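Local coordinates for protein peptidase S8 and S53, subtilisin, kexin, sedolisin (Mycobacterium smegmatis, PDB 4KG7) that probably cleaves proteins as a subtilisin-like serine endopeptidase (mycosin MycP3) of the mycobacterial ESX-3 type VII secretion system, at residues T74-P78 with D96-D100; V175-S179 with A322-S326. One frame throughout, in Å; residues are numbered along the deposited sequence.

Contact 1. Residues T74-P78 with D96-D100; sequences TGVQP and DGLTD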
# COMPACT_ATOMS: atom_id res chain seq x y z
N THR A 74 7.39 -6.61 1.00
CA THR A 74 8.63 -7.35 0.78
C THR A 74 9.36 -7.71 2.10
O THR A 74 10.55 -8.04 2.07
CB THR A 74 9.62 -6.56 -0.10
OG1 THR A 74 10.12 -5.42 0.62
CG2 THR A 74 9.01 -6.11 -1.44
N GLY A 75 8.66 -7.67 3.24
CA GLY A 75 9.31 -7.82 4.53
C GLY A 75 9.68 -6.46 5.10
O GLY A 75 9.77 -5.45 4.35
N VAL A 76 9.92 -6.44 6.40
CA VAL A 76 10.27 -5.22 7.11
C VAL A 76 11.47 -5.52 7.98
O VAL A 76 11.42 -6.42 8.82
CB VAL A 76 9.12 -4.70 8.00
CG1 VAL A 76 9.54 -3.47 8.82
CG2 VAL A 76 7.91 -4.37 7.17
N GLN A 77 12.54 -4.77 7.79
CA GLN A 77 13.75 -4.95 8.59
C GLN A 77 13.69 -4.16 9.88
O GLN A 77 13.72 -2.94 9.86
CB GLN A 77 14.95 -4.50 7.76
CG GLN A 77 16.29 -5.08 8.17
CD GLN A 77 16.39 -6.59 7.89
OE1 GLN A 77 16.11 -7.09 6.78
NE2 GLN A 77 16.76 -7.31 8.90
N PRO A 78 13.63 -4.85 11.05
CA PRO A 78 13.60 -4.09 12.28
C PRO A 78 14.88 -3.31 12.52
O PRO A 78 15.94 -3.68 12.07
CB PRO A 78 13.42 -5.17 13.38
CG PRO A 78 12.98 -6.41 12.65
CD PRO A 78 13.60 -6.31 11.29
N ASP A 96 10.28 -15.11 9.18
CA ASP A 96 9.22 -14.57 10.02
C ASP A 96 8.60 -13.30 9.47
O ASP A 96 7.72 -12.72 10.08
CB ASP A 96 9.78 -14.33 11.44
CG ASP A 96 10.98 -13.38 11.48
OD1 ASP A 96 11.39 -12.85 10.42
OD2 ASP A 96 11.52 -13.22 12.60
N GLY A 97 9.06 -12.86 8.31
CA GLY A 97 8.57 -11.63 7.76
C GLY A 97 9.42 -10.42 8.11
O GLY A 97 9.12 -9.31 7.66
N LEU A 98 10.48 -10.63 8.89
CA LEU A 98 11.32 -9.54 9.41
C LEU A 98 12.67 -9.47 8.70
O LEU A 98 13.64 -8.93 9.23
CB LEU A 98 11.48 -9.64 10.93
CG LEU A 98 10.16 -9.64 11.69
CD1 LEU A 98 10.45 -9.85 13.16
CD2 LEU A 98 9.39 -8.34 11.41
N THR A 99 12.70 -10.02 7.49
CA THR A 99 13.82 -9.87 6.59
C THR A 99 13.33 -9.18 5.31
O THR A 99 12.47 -9.68 4.61
CB THR A 99 14.45 -11.23 6.22
OG1 THR A 99 14.95 -11.86 7.39
CG2 THR A 99 15.57 -11.00 5.25
N ASP A 100 13.94 -8.05 4.97
CA ASP A 100 13.60 -7.32 3.77
C ASP A 100 14.81 -7.27 2.83
O ASP A 100 15.75 -6.52 3.07
CB ASP A 100 13.17 -5.91 4.17
CG ASP A 100 12.73 -5.06 2.99
OD1 ASP A 100 12.65 -5.59 1.86
OD2 ASP A 100 12.51 -3.85 3.20
O HOH W 1 17.08 -10.27 8.60
O HOH W 2 18.14 -7.48 5.06

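Contact 2. Residues V175-S179 with A322-S326; sequences VINIS and AAYVS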
# COMPACT_ATOMS: atom_id res chain seq x y z
N VAL A 175 -5.91 -2.13 10.14
CA VAL A 175 -5.61 -1.52 8.85
C VAL A 175 -4.69 -2.51 8.18
O VAL A 175 -3.79 -3.05 8.84
CB VAL A 175 -4.91 -0.14 9.01
CG1 VAL A 175 -4.61 0.48 7.66
CG2 VAL A 175 -5.76 0.81 9.86
N ILE A 176 -4.91 -2.78 6.88
CA ILE A 176 -4.08 -3.70 6.12
C ILE A 176 -3.57 -2.90 4.91
O ILE A 176 -4.36 -2.45 4.07
CB ILE A 176 -4.90 -4.91 5.66
CG1 ILE A 176 -5.32 -5.75 6.87
CG2 ILE A 176 -4.07 -5.77 4.70
CD1 ILE A 176 -6.31 -6.87 6.57
N ASN A 177 -2.25 -2.75 4.83
CA ASN A 177 -1.59 -1.96 3.81
C ASN A 177 -0.99 -2.85 2.72
O ASN A 177 -0.20 -3.76 3.02
CB ASN A 177 -0.48 -1.11 4.44
CG ASN A 177 0.14 -0.16 3.44
OD1 ASN A 177 -0.33 0.95 3.23
ND2 ASN A 177 1.17 -0.61 2.78
N ILE A 178 -1.37 -2.56 1.48
CA ILE A 178 -0.92 -3.32 0.32
C ILE A 178 -0.31 -2.33 -0.66
O ILE A 178 -0.97 -1.81 -1.56
CB ILE A 178 -2.07 -4.14 -0.31
CG1 ILE A 178 -2.81 -4.98 0.74
CG2 ILE A 178 -1.58 -5.00 -1.46
CD1 ILE A 178 -4.11 -5.59 0.28
N SER A 179 0.99 -2.05 -0.48
CA SER A 179 1.68 -1.08 -1.31
C SER A 179 2.22 -1.65 -2.63
O SER A 179 2.58 -0.87 -3.54
CB SER A 179 2.81 -0.42 -0.53
OG SER A 179 2.31 0.52 0.39
N ALA A 322 0.08 5.07 -0.52
CA ALA A 322 -0.75 4.12 0.24
C ALA A 322 -0.32 4.04 1.70
O ALA A 322 -1.14 4.05 2.61
CB ALA A 322 -0.70 2.74 -0.40
N ALA A 323 1.00 3.99 1.90
CA ALA A 323 1.52 3.89 3.25
C ALA A 323 1.07 5.07 4.10
O ALA A 323 0.62 4.90 5.23
CB ALA A 323 3.03 3.80 3.22
N TYR A 324 1.17 6.26 3.54
CA TYR A 324 0.67 7.45 4.26
C TYR A 324 -0.79 7.29 4.63
O TYR A 324 -1.17 7.61 5.76
CB TYR A 324 0.87 8.70 3.41
CG TYR A 324 2.25 9.31 3.47
CD1 TYR A 324 2.79 9.73 4.69
CD2 TYR A 324 2.96 9.63 2.30
CE1 TYR A 324 4.03 10.32 4.78
CE2 TYR A 324 4.20 10.22 2.38
CZ TYR A 324 4.72 10.60 3.61
OH TYR A 324 5.94 11.24 3.68
N VAL A 325 -1.63 6.86 3.69
CA VAL A 325 -3.02 6.70 3.98
C VAL A 325 -3.29 5.65 5.06
O VAL A 325 -4.14 5.86 5.92
CB VAL A 325 -3.84 6.42 2.71
CG1 VAL A 325 -5.31 6.10 3.04
CG2 VAL A 325 -3.78 7.63 1.80
N SER A 326 -2.59 4.53 5.02
CA SER A 326 -2.68 3.55 6.11
C SER A 326 -2.33 4.16 7.47
O SER A 326 -2.98 3.87 8.49
CB SER A 326 -1.80 2.36 5.82
OG SER A 326 -2.38 1.61 4.77

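Contact 1. Residues T74-P78 with D96-D100
Neither segment is helix or strand here; two loops run past each other, closest at Gly75 and Asp100 (4.4 Å between CA atoms) and then at Val76 and Leu98 (5.0 Å). One backbone hydrogen bond joins them, Val76 N to Gly97 O at 3.2 Å, and CA-H...O contacts supplement it: Leu98 CA to Val76 O at 3.2 Å and Asp100 CA to Thr74 O at 3.6 Å. Gly75 fits this close approach because a CB there would clash with the carbonyl of Thr99, and at phi/psi 93/162° it would also be jammed against the preceding carbonyl O. On the other loop, Asp96 OD1 accepts from Leu98 N at 2.8 Å, an Asx turn at the start of the segment.

Asp100 is the polar hub. Its OD1 takes the proton of Thr74 OG1 at 2.8 Å and also accepts from the backbone N of Asp102 and Gly103, while OD2 bonds Thr106 OG1 at the start of helix 104-113. Gln77 reaches back over the loop so that its OE1 accepts from Asp100 N at 3.0 Å, nearly linear at 176°; its NE2 gives a proton to water 1, which also bonds Thr99 OG1 at 2.9 Å. Farther out, Pro78 CG rests on Leu98 CB at 4.0 Å.

Thr74 directly follows Asp73 and lies beside His104, both predicted members of the charge-relay triad, and its OG1 also accepts a hydrogen bond from Gly105 N. The buried carboxylate of Asp100, bonded to Thr74, Asp102, Gly103 and Thr106, therefore joins the loop after Asp73 to the start of the His104 helix.

Contact 2. Residues V175-S179 with A322-S326
This is buried strand-on-helix packing at the heart of the subtilisin fold: strand 175-178, inside the parallel sheet, lies against helix 318-335, which carries the predicted catalytic Ser319 near its N terminus. The two short segments run antiparallel at 175°, with 8.3 Å between their axes at closest approach. That spacing is consistent with the small Ala322, Ala323 and Ser326 on the helix side.

Side chains alternate along 175-179, Ser179 lying just past the strand. Val175, Asn177 and Ser179 direct their CA-CB bonds at the helix, whereas Ile176 and Ile178 point away, to the other face of the sheet. From the helix, Ala322 and Ser326, one turn apart and linked by Ser326 N to Ala322 O at 2.9 Å, face the strand; Ala323 stands to the side. Asn177 sits over this turn, its CA 6.1 Å from the CA of Ser326, and its side-chain amide lies against Ala322, Ala323 and Ser326. Towards one end, Val175 CG1 meets Ser326 OG at 3.8 Å; at the other, Ser179 OG approaches Ala322 CB at 3.8 Å. Ser179 OG is hydrogen-bonded to the carbonyl O of Ser319, in the first turn of helix 318-335, and its side chain also touches Asp73, so this end of the contact borders the predicted triad.

Around the pair, strand 175-178 hydrogen-bonds to strands 68-73 and 209-213 on its two sides. Val211 of the latter packs on Ala322, Val325 and Ser326, and helix 104-113 closes in with Val108 and Ile112 on Asn177 and Leu111 on Tyr324.

From the N terminus, the chain leaves strand 68-73 and enters contact 1, runs through strand 85-90, and returns at 96-100 to close a loop of only 17 intervening residues, just before helix 104-113. Contact 2 opens later, on strand 175-178, and closes after 142 intervening residues, in helix 318-335. The two are therefore in series, neither nested nor crossed. The centres of contact 1 and contact 2 lie about 16 Å apart, and the nearest atoms of contact 1 and contact 2 about 8 Å. Strand 68-73 leads into contact 1 and flanks contact 2, and helix 104-113 touches both. Contact 1 ties loops next to Asp73 and His104; contact 2 packs the Ser319 helix on the central sheet.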